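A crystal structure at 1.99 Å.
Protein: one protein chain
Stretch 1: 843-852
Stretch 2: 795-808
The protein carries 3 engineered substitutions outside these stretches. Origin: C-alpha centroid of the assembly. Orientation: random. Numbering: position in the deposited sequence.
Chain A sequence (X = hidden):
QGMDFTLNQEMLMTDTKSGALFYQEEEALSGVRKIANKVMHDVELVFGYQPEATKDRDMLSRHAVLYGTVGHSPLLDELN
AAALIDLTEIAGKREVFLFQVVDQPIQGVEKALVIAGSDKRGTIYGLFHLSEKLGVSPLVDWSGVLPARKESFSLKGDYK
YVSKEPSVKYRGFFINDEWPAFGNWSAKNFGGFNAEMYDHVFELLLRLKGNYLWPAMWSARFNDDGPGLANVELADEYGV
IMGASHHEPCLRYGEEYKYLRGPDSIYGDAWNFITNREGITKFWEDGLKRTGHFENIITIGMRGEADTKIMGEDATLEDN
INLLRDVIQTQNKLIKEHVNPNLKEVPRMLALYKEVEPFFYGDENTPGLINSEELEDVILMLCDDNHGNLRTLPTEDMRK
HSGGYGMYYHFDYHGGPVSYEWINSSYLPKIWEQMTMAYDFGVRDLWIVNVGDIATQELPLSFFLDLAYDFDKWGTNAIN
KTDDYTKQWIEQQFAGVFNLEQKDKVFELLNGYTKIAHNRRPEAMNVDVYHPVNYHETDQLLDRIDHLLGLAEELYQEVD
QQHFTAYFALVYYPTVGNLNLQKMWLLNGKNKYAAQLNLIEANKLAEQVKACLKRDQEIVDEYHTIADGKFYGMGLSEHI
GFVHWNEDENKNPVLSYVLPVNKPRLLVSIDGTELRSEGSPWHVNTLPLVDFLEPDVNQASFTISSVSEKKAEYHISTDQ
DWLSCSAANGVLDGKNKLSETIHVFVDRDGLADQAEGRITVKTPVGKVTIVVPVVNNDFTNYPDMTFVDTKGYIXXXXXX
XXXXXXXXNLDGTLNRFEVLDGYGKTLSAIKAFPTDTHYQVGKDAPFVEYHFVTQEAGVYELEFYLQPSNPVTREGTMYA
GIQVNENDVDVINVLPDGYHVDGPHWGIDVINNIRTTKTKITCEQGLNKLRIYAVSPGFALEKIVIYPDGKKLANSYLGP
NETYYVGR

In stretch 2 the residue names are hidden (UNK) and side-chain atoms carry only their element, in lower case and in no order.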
ATOM      1  N   LYS A 843     -13.395  48.512 -13.218  1.00 50.32           N
ATOM      2  CA  LYS A 843     -13.884  49.048 -14.470  1.00 44.98           C
ATOM      3  C   LYS A 843     -15.177  48.424 -14.967  1.00 50.48           C
ATOM      4  O   LYS A 843     -16.246  49.036 -14.896  1.00 54.28           O
ATOM      5  CB  LYS A 843     -12.725  48.805 -15.455  1.00 48.19           C
ATOM      6  CG  LYS A 843     -12.922  49.388 -16.840  1.00 49.77           C
ATOM      7  CD  LYS A 843     -11.620  49.374 -17.668  1.00 58.27           C
ATOM      8  CE  LYS A 843     -11.834  48.843 -19.076  1.00 62.58           C
ATOM      9  NZ  LYS A 843     -10.689  47.965 -19.500  1.00 67.22           N
ATOM     10  N   ASP A 844     -15.091  47.176 -15.414  1.00 44.78           N
ATOM     11  CA  ASP A 844     -16.242  46.446 -15.923  1.00 45.59           C
ATOM     12  C   ASP A 844     -16.393  45.045 -15.326  1.00 44.10           C
ATOM     13  O   ASP A 844     -17.316  44.326 -15.714  1.00 43.32           O
ATOM     14  CB  ASP A 844     -16.144  46.336 -17.454  1.00 44.00           C
ATOM     15  CG  ASP A 844     -14.844  45.649 -17.912  1.00 48.96           C
ATOM     16  OD1 ASP A 844     -14.699  45.331 -19.109  1.00 49.12           O
ATOM     17  OD2 ASP A 844     -13.965  45.396 -17.056  1.00 50.33           O
ATOM     18  N   ALA A 845     -15.511  44.615 -14.422  1.00 42.45           N
ATOM     19  CA  ALA A 845     -15.575  43.237 -13.923  1.00 43.88           C
ATOM     20  C   ALA A 845     -16.800  43.028 -13.034  1.00 40.31           C
ATOM     21  O   ALA A 845     -16.970  43.756 -12.062  1.00 37.71           O
ATOM     22  CB  ALA A 845     -14.324  42.894 -13.123  1.00 41.53           C
ATOM     23  N   PRO A 846     -17.630  42.026 -13.299  1.00 36.58           N
ATOM     24  CA  PRO A 846     -18.686  41.661 -12.344  1.00 38.37           C
ATOM     25  C   PRO A 846     -18.117  40.852 -11.181  1.00 38.42           C
ATOM     26  O   PRO A 846     -17.018  40.284 -11.255  1.00 36.73           O
ATOM     27  CB  PRO A 846     -19.625  40.780 -13.172  1.00 37.14           C
ATOM     28  CG  PRO A 846     -18.648  40.019 -14.074  1.00 34.10           C
ATOM     29  CD  PRO A 846     -17.571  41.094 -14.443  1.00 36.32           C
ATOM     30  N   PHE A 847     -18.902  40.762 -10.110  1.00 34.77           N
ATOM     31  CA  PHE A 847     -18.473  39.991  -8.950  1.00 37.89           C
ATOM     32  C   PHE A 847     -19.642  39.240  -8.327  1.00 37.11           C
ATOM     33  O   PHE A 847     -20.816  39.529  -8.587  1.00 37.51           O
ATOM     34  CB  PHE A 847     -17.732  40.863  -7.900  1.00 37.12           C
ATOM     35  CG  PHE A 847     -18.565  41.905  -7.197  1.00 42.59           C
ATOM     36  CD1 PHE A 847     -19.344  41.567  -6.103  1.00 43.20           C
ATOM     37  CD2 PHE A 847     -18.480  43.248  -7.559  1.00 42.70           C
ATOM     38  CE1 PHE A 847     -20.070  42.514  -5.427  1.00 48.09           C
ATOM     39  CE2 PHE A 847     -19.209  44.212  -6.876  1.00 47.86           C
ATOM     40  CZ  PHE A 847     -20.003  43.838  -5.801  1.00 49.31           C
ATOM     41  N   VAL A 848     -19.290  38.226  -7.539  1.00 34.98           N
ATOM     42  CA  VAL A 848     -20.203  37.569  -6.611  1.00 36.79           C
ATOM     43  C   VAL A 848     -19.630  37.777  -5.223  1.00 38.70           C
ATOM     44  O   VAL A 848     -18.416  37.918  -5.048  1.00 36.12           O
ATOM     45  CB  VAL A 848     -20.415  36.060  -6.892  1.00 36.01           C
ATOM     46  CG1 VAL A 848     -21.270  35.886  -8.157  1.00 34.50           C
ATOM     47  CG2 VAL A 848     -19.082  35.327  -7.024  1.00 31.33           C
ATOM     48  N   GLU A 849     -20.510  37.814  -4.234  1.00 36.68           N
ATOM     49  CA  GLU A 849     -20.102  38.109  -2.867  1.00 40.81           C
ATOM     50  C   GLU A 849     -20.613  37.024  -1.929  1.00 40.50           C
ATOM     51  O   GLU A 849     -21.808  36.723  -1.916  1.00 40.49           O
ATOM     52  CB  GLU A 849     -20.624  39.489  -2.456  1.00 40.49           C
ATOM     53  CG  GLU A 849     -20.291  39.948  -1.037  1.00 48.53           C
ATOM     54  CD  GLU A 849     -20.828  41.366  -0.769  1.00 58.35           C
ATOM     55  OE1 GLU A 849     -20.330  42.324  -1.401  1.00 62.63           O
ATOM     56  OE2 GLU A 849     -21.758  41.521   0.053  1.00 62.44           O
ATOM     57  N   TYR A 850     -19.704  36.468  -1.134  1.00 37.18           N
ATOM     58  CA  TYR A 850     -19.990  35.437  -0.149  1.00 37.60           C
ATOM     59  C   TYR A 850     -19.843  36.023   1.243  1.00 41.50           C
ATOM     60  O   TYR A 850     -18.965  36.861   1.478  1.00 45.00           O
ATOM     61  CB  TYR A 850     -19.044  34.244  -0.322  1.00 33.28           C
ATOM     62  CG  TYR A 850     -19.105  33.646  -1.691  1.00 36.52           C
ATOM     63  CD1 TYR A 850     -19.929  32.570  -1.951  1.00 34.49           C
ATOM     64  CD2 TYR A 850     -18.345  34.165  -2.741  1.00 37.28           C
ATOM     65  CE1 TYR A 850     -19.999  32.019  -3.195  1.00 33.00           C
ATOM     66  CE2 TYR A 850     -18.420  33.612  -3.990  1.00 36.62           C
ATOM     67  CZ  TYR A 850     -19.254  32.553  -4.213  1.00 32.60           C
ATOM     68  OH  TYR A 850     -19.352  32.005  -5.456  1.00 37.26           O
ATOM     69  N   HIS A 851     -20.722  35.619   2.159  1.00 37.79           N
ATOM     70  CA  HIS A 851     -20.671  36.083   3.543  1.00 35.70           C
ATOM     71  C   HIS A 851     -20.297  34.899   4.416  1.00 38.16           C
ATOM     72  O   HIS A 851     -20.846  33.810   4.235  1.00 38.59           O
ATOM     73  CB  HIS A 851     -22.022  36.679   3.997  1.00 38.92           C
ATOM     74  CG  HIS A 851     -22.348  37.989   3.348  1.00 47.89           C
ATOM     75  ND1 HIS A 851     -23.572  38.609   3.481  1.00 51.08           N
ATOM     76  CD2 HIS A 851     -21.605  38.789   2.544  1.00 50.43           C
ATOM     77  CE1 HIS A 851     -23.565  39.743   2.799  1.00 53.85           C
ATOM     78  NE2 HIS A 851     -22.384  39.875   2.219  1.00 53.59           N
ATOM     79  N   PHE A 852     -19.358  35.092   5.340  1.00 41.77           N
ATOM     80  CA  PHE A 852     -18.961  33.973   6.188  1.00 43.13           C
ATOM     81  C   PHE A 852     -18.449  34.488   7.528  1.00 44.51           C
ATOM     82  O   PHE A 852     -17.955  35.621   7.628  1.00 47.70           O
ATOM     83  CB  PHE A 852     -17.903  33.070   5.501  1.00 42.10           C
ATOM     84  CG  PHE A 852     -16.567  33.729   5.283  1.00 45.20           C
ATOM     85  CD1 PHE A 852     -15.520  33.513   6.169  1.00 44.64           C
ATOM     86  CD2 PHE A 852     -16.351  34.554   4.183  1.00 46.73           C
ATOM     87  CE1 PHE A 852     -14.271  34.119   5.961  1.00 48.53           C
ATOM     88  CE2 PHE A 852     -15.122  35.163   3.973  1.00 46.45           C
ATOM     89  CZ  PHE A 852     -14.078  34.949   4.863  1.00 47.91           C
ATOM     90  N   UNK A 795     -17.009  25.302   3.667  1.00 30.61           N
ATOM     91  CA  UNK A 795     -17.024  24.774   2.315  1.00 37.70           C
ATOM     92  C   UNK A 795     -18.316  25.268   1.679  1.00 38.02           C
ATOM     93  O   UNK A 795     -19.406  25.038   2.224  1.00 35.89           O
ATOM     94  c   UNK A 795     -16.932  23.249   2.306  1.00 34.98           C
ATOM     95  o   UNK A 795     -17.204  22.730   1.011  1.00 35.24           O
ATOM     96  N   UNK A 796     -18.181  25.934   0.530  1.00 35.42           N
ATOM     97  CA  UNK A 796     -19.233  26.726  -0.103  1.00 39.82           C
ATOM     98  C   UNK A 796     -19.381  26.241  -1.534  1.00 38.46           C
ATOM     99  O   UNK A 796     -18.413  26.286  -2.293  1.00 36.43           O
ATOM    100  c   UNK A 796     -19.919  29.006  -0.901  1.00 38.61           C
ATOM    101  c   UNK A 796     -18.738  28.764   1.311  1.00 37.85           C
ATOM    102  c   UNK A 796     -18.877  28.222  -0.112  1.00 38.50           C
ATOM    103  c   UNK A 796     -18.106  30.136   1.367  1.00 39.52           C
ATOM    104  N   UNK A 797     -20.571  25.782  -1.919  1.00 39.59           N
ATOM    105  CA  UNK A 797     -20.783  25.622  -3.353  1.00 37.93           C
ATOM    106  C   UNK A 797     -20.910  27.015  -3.964  1.00 36.40           C
ATOM    107  O   UNK A 797     -21.542  27.910  -3.390  1.00 37.80           O
ATOM    108  o   UNK A 797     -20.502  22.365  -4.400  1.00 66.28           O
ATOM    109  c   UNK A 797     -22.054  23.461  -2.866  1.00 51.65           C
ATOM    110  c   UNK A 797     -21.998  24.754  -3.668  1.00 39.86           C
ATOM    111  o   UNK A 797     -21.794  21.115  -3.149  1.00 71.41           O
ATOM    112  c   UNK A 797     -21.396  22.238  -3.528  1.00 64.13           C
ATOM    113  N   UNK A 798     -20.236  27.211  -5.099  1.00 32.38           N
ATOM    114  CA  UNK A 798     -20.040  28.550  -5.632  1.00 33.71           C
ATOM    115  C   UNK A 798     -21.368  29.232  -5.950  1.00 30.88           C
ATOM    116  O   UNK A 798     -21.455  30.463  -5.946  1.00 34.71           O
ATOM    117  c   UNK A 798     -19.132  28.461  -6.885  1.00 34.21           C
ATOM    118  N   UNK A 799     -22.403  28.454  -6.241  1.00 30.86           N
ATOM    119  CA  UNK A 799     -23.715  29.027  -6.513  1.00 39.11           C
ATOM    120  C   UNK A 799     -24.350  29.692  -5.283  1.00 37.40           C
ATOM    121  O   UNK A 799     -25.253  30.522  -5.444  1.00 35.06           O
ATOM    122  c   UNK A 799     -24.596  27.916  -7.086  1.00 47.89           C
ATOM    123  c   UNK A 799     -26.015  27.917  -6.683  1.00 59.91           C
ATOM    124  c   UNK A 799     -26.740  26.632  -7.039  1.00 64.30           C
ATOM    125  o   UNK A 799     -26.332  25.931  -7.993  1.00 53.77           O
ATOM    126  o   UNK A 799     -27.765  26.358  -6.373  1.00 76.47           O
ATOM    127  N   UNK A 800     -23.854  29.421  -4.076  1.00 33.07           N
ATOM    128  CA  UNK A 800     -24.459  29.989  -2.851  1.00 38.01           C
ATOM    129  C   UNK A 800     -23.816  31.308  -2.409  1.00 39.35           C
ATOM    130  O   UNK A 800     -23.551  31.545  -1.224  1.00 38.07           O
ATOM    131  c   UNK A 800     -25.924  25.668  -2.146  1.00 40.97           C
ATOM    132  c   UNK A 800     -25.309  27.781  -2.025  1.00 38.31           C
ATOM    133  c   UNK A 800     -26.513  27.722  -2.643  1.00 40.71           C
ATOM    134  n   UNK A 800     -26.874  26.398  -2.703  1.00 42.59           N
ATOM    135  n   UNK A 800     -24.969  26.481  -1.730  1.00 40.51           N
ATOM    136  c   UNK A 800     -24.425  28.946  -1.737  1.00 35.95           C
ATOM    137  N   UNK A 801     -23.623  32.220  -3.363  1.00 36.69           N
ATOM    138  CA  UNK A 801     -23.236  33.574  -3.021  1.00 34.18           C
ATOM    139  C   UNK A 801     -24.417  34.332  -2.436  1.00 40.54           C
ATOM    140  O   UNK A 801     -25.579  34.054  -2.743  1.00 41.20           O
ATOM    141  c   UNK A 801     -24.666  35.047  -5.603  1.00 38.54           C
ATOM    142  c   UNK A 801     -24.110  33.147  -7.533  1.00 39.86           C
ATOM    143  c   UNK A 801     -25.476  34.939  -6.731  1.00 41.70           C
ATOM    144  c   UNK A 801     -23.321  33.254  -6.403  1.00 41.33           C
ATOM    145  c   UNK A 801     -22.712  34.314  -4.241  1.00 38.43           C
ATOM    146  c   UNK A 801     -23.589  34.199  -5.434  1.00 35.75           C
ATOM    147  c   UNK A 801     -25.174  33.983  -7.710  1.00 33.96           C
ATOM    148  N   UNK A 802     -24.103  35.314  -1.597  1.00 40.29           N
ATOM    149  CA  UNK A 802     -25.125  36.117  -0.950  1.00 42.22           C
ATOM    150  C   UNK A 802     -25.644  37.202  -1.873  1.00 44.47           C
ATOM    151  O   UNK A 802     -26.823  37.548  -1.809  1.00 40.18           O
ATOM    152  c   UNK A 802     -24.569  36.744   0.344  1.00 38.40           C
ATOM    153  N   UNK A 803     -24.792  37.748  -2.729  1.00 41.58           N
ATOM    154  CA  UNK A 803     -25.235  38.760  -3.671  1.00 43.59           C
ATOM    155  C   UNK A 803     -24.233  38.802  -4.809  1.00 41.20           C
ATOM    156  O   UNK A 803     -23.196  38.143  -4.757  1.00 37.24           O
ATOM    157  o   UNK A 803     -26.198  40.968  -3.828  1.00 62.45           O
ATOM    158  c   UNK A 803     -24.032  40.791  -2.773  1.00 47.81           C
ATOM    159  c   UNK A 803     -25.383  40.134  -3.001  1.00 52.10           C
ATOM    160  N   UNK A 804     -24.568  39.569  -5.844  1.00 40.30           N
ATOM    161  CA  UNK A 804     -23.724  39.663  -7.030  1.00 40.96           C
ATOM    162  C   UNK A 804     -23.965  41.016  -7.669  1.00 46.60           C
ATOM    163  O   UNK A 804     -25.030  41.621  -7.506  1.00 48.54           O
ATOM    164  c   UNK A 804     -25.415  37.432  -9.789  1.00 56.15           C
ATOM    165  c   UNK A 804     -23.998  38.529  -8.017  1.00 41.86           C
ATOM    166  o   UNK A 804     -24.570  37.164 -10.654  1.00 60.89           O
ATOM    167  n   UNK A 804     -26.523  36.688  -9.601  1.00 49.45           N
ATOM    168  c   UNK A 804     -25.253  38.651  -8.877  1.00 49.46           C
ATOM    169  N   UNK A 805     -22.959  41.527  -8.364  1.00 44.43           N
ATOM    170  CA  UNK A 805     -23.146  42.791  -9.052  1.00 43.44           C
ATOM    171  C   UNK A 805     -22.765  42.599 -10.505  1.00 44.48           C
ATOM    172  O   UNK A 805     -21.668  42.104 -10.810  1.00 41.55           O
ATOM    173  c   UNK A 805     -22.378  46.421  -7.932  1.00 67.78           C
ATOM    174  c   UNK A 805     -22.346  43.928  -8.419  1.00 45.28           C
ATOM    175  c   UNK A 805     -22.534  46.102  -6.426  1.00 72.66           C
ATOM    176  n   UNK A 805     -22.443  47.279  -5.502  1.00 74.95           N
ATOM    177  c   UNK A 805     -22.918  45.299  -8.802  1.00 54.79           C
ATOM    178  N   UNK A 806     -23.693  42.944 -11.387  1.00 39.34           N
ATOM    179  CA  UNK A 806     -23.412  42.940 -12.809  1.00 45.63           C
ATOM    180  C   UNK A 806     -22.929  44.326 -13.225  1.00 49.86           C
ATOM    181  O   UNK A 806     -23.050  45.297 -12.476  1.00 46.70           O
ATOM    182  c   UNK A 806     -24.659  42.526 -13.591  1.00 44.47           C
ATOM    183  N   UNK A 807     -22.338  44.419 -14.412  1.00 45.40           N
ATOM    184  CA  UNK A 807     -22.050  45.729 -14.980  1.00 48.10           C
ATOM    185  C   UNK A 807     -22.730  45.800 -16.341  1.00 46.30           C
ATOM    186  O   UNK A 807     -23.091  44.774 -16.931  1.00 45.04           O
ATOM    187  c   UNK A 807     -19.819  45.942 -13.710  1.00 52.42           C
ATOM    188  c   UNK A 807     -20.511  46.018 -15.091  1.00 51.74           C
ATOM    189  o   UNK A 807     -19.879  45.084 -15.970  1.00 46.17           O
ATOM    190  N   UNK A 808     -22.906  47.016 -16.843  1.00 47.23           N
ATOM    191  CA  UNK A 808     -23.706  47.235 -18.041  1.00 52.59           C
ATOM    192  C   UNK A 808     -22.857  47.727 -19.207  1.00 51.48           C
ATOM    193  O   UNK A 808     -21.928  48.518 -19.027  1.00 56.34           O
ATOM    194  c   UNK A 808     -27.123  49.091 -18.483  1.00 76.46           C
ATOM    195  o   UNK A 808     -27.537  49.106 -17.300  1.00 76.26           O
ATOM    196  o   UNK A 808     -27.637  49.769 -19.401  1.00 80.17           O
ATOM    197  c   UNK A 808     -24.843  48.237 -17.764  1.00 57.91           C
ATOM    198  c   UNK A 808     -25.928  48.216 -18.833  1.00 64.59           C
TER
HETATM  199  O   HOH W   1     -22.579  33.528   1.013  1.00 33.13           O

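Position 795 carries one carbon and then one oxygen, the side chain of a serine; Ser795 lies out of reach of the other strand. At 796 four carbons fork at the first, with one arm two carbons long: isoleucine. Ile796 points toward stretch 1, its CG2 3.7 Å from Tyr850 CD1, an apolar contact beside the tyrosine ring. Position 797 has three carbons, the third bearing two oxygens, and turns away. A carboxylate on the third side-chain carbon, one carbon further out than in aspartate, is glutamate, and Glu797 opens a type I turn.

Position 798 shows a single carbon, hence alanine. Its backbone does the polar work: Tyr850 OH donates to Ala798 O at 2.7 Å, so the turn presents a carbonyl at the edge of the phenol. Position 799 repeats the three carbons and two oxygens, pointing away from stretch 1; it is Glu799. At 800 one carbon leads to a five-membered ring of three carbons and two nitrogens, a histidine. The end of His800 leads away, while its backbone closes the turn, N to Glu797 O at 2.8 Å. A water accepts from His851 N at 3.0 Å and donates to His800 O at 3.1 Å, linking the backbones where no direct bond forms.

One carbon and a six-carbon ring without oxygen occupy 801: phenylalanine. Phe801 works twice, receiving Val848 CG1 over its ring face, 3.8 Å from CD1, and laying its own CB over the Tyr850 ring, 3.7 Å from CE1. Position 802 has one carbon, which sits over the His851 ring, and is alanine. Ala802 CB lies 3.8 Å from His851 ND1, which is left without a partner; Ala802 N donates to Glu849 O at 2.7 Å.

At 803 the first carbon carries an oxygen and a carbon, the threonine fork. Thr803 CG2 packs 3.7 Å from Glu849 CB, and the two backbones pair, Glu849 N to Thr803 O at 2.8 Å and Thr803 N to Glu849 O at 3.3 Å. Position 804 has three carbons, the third bearing one oxygen and one nitrogen, a glutamine; Gln804 CB meets Val848 CG1 at 3.8 Å. At 805 four carbons in a row end in nitrogen: lysine. Lys805 CB covers one face of the Phe847 ring, and Lys805 CE comes 3.5 Å from Phe847 CZ at the far end of the ring, so the start of the chain covers the ring while its CE reaches the rim.

Position 806 has one carbon, pointing away: Ala806. At 807 the fork of one oxygen and one carbon returns, pointing toward stretch 1, and Thr807 OG1 donates to Asp844 O at 2.7 Å. Position 808, three carbons with two terminal oxygens, is Glu808, clear of the contact.

The design logic is an antiparallel ladder with alternating faces. Val848 and Gln804 share one face, whereas Phe847, Lys805, Glu849 and Thr803 share the other. Hydroxyl-to-carbonyl bonds from Thr807 and Tyr850 extend the attachment beyond the ladder, and carbon-over-ring packing fills in around the backbone pairing.

Stretch 2 795-808: SIEAEHFATQKATE
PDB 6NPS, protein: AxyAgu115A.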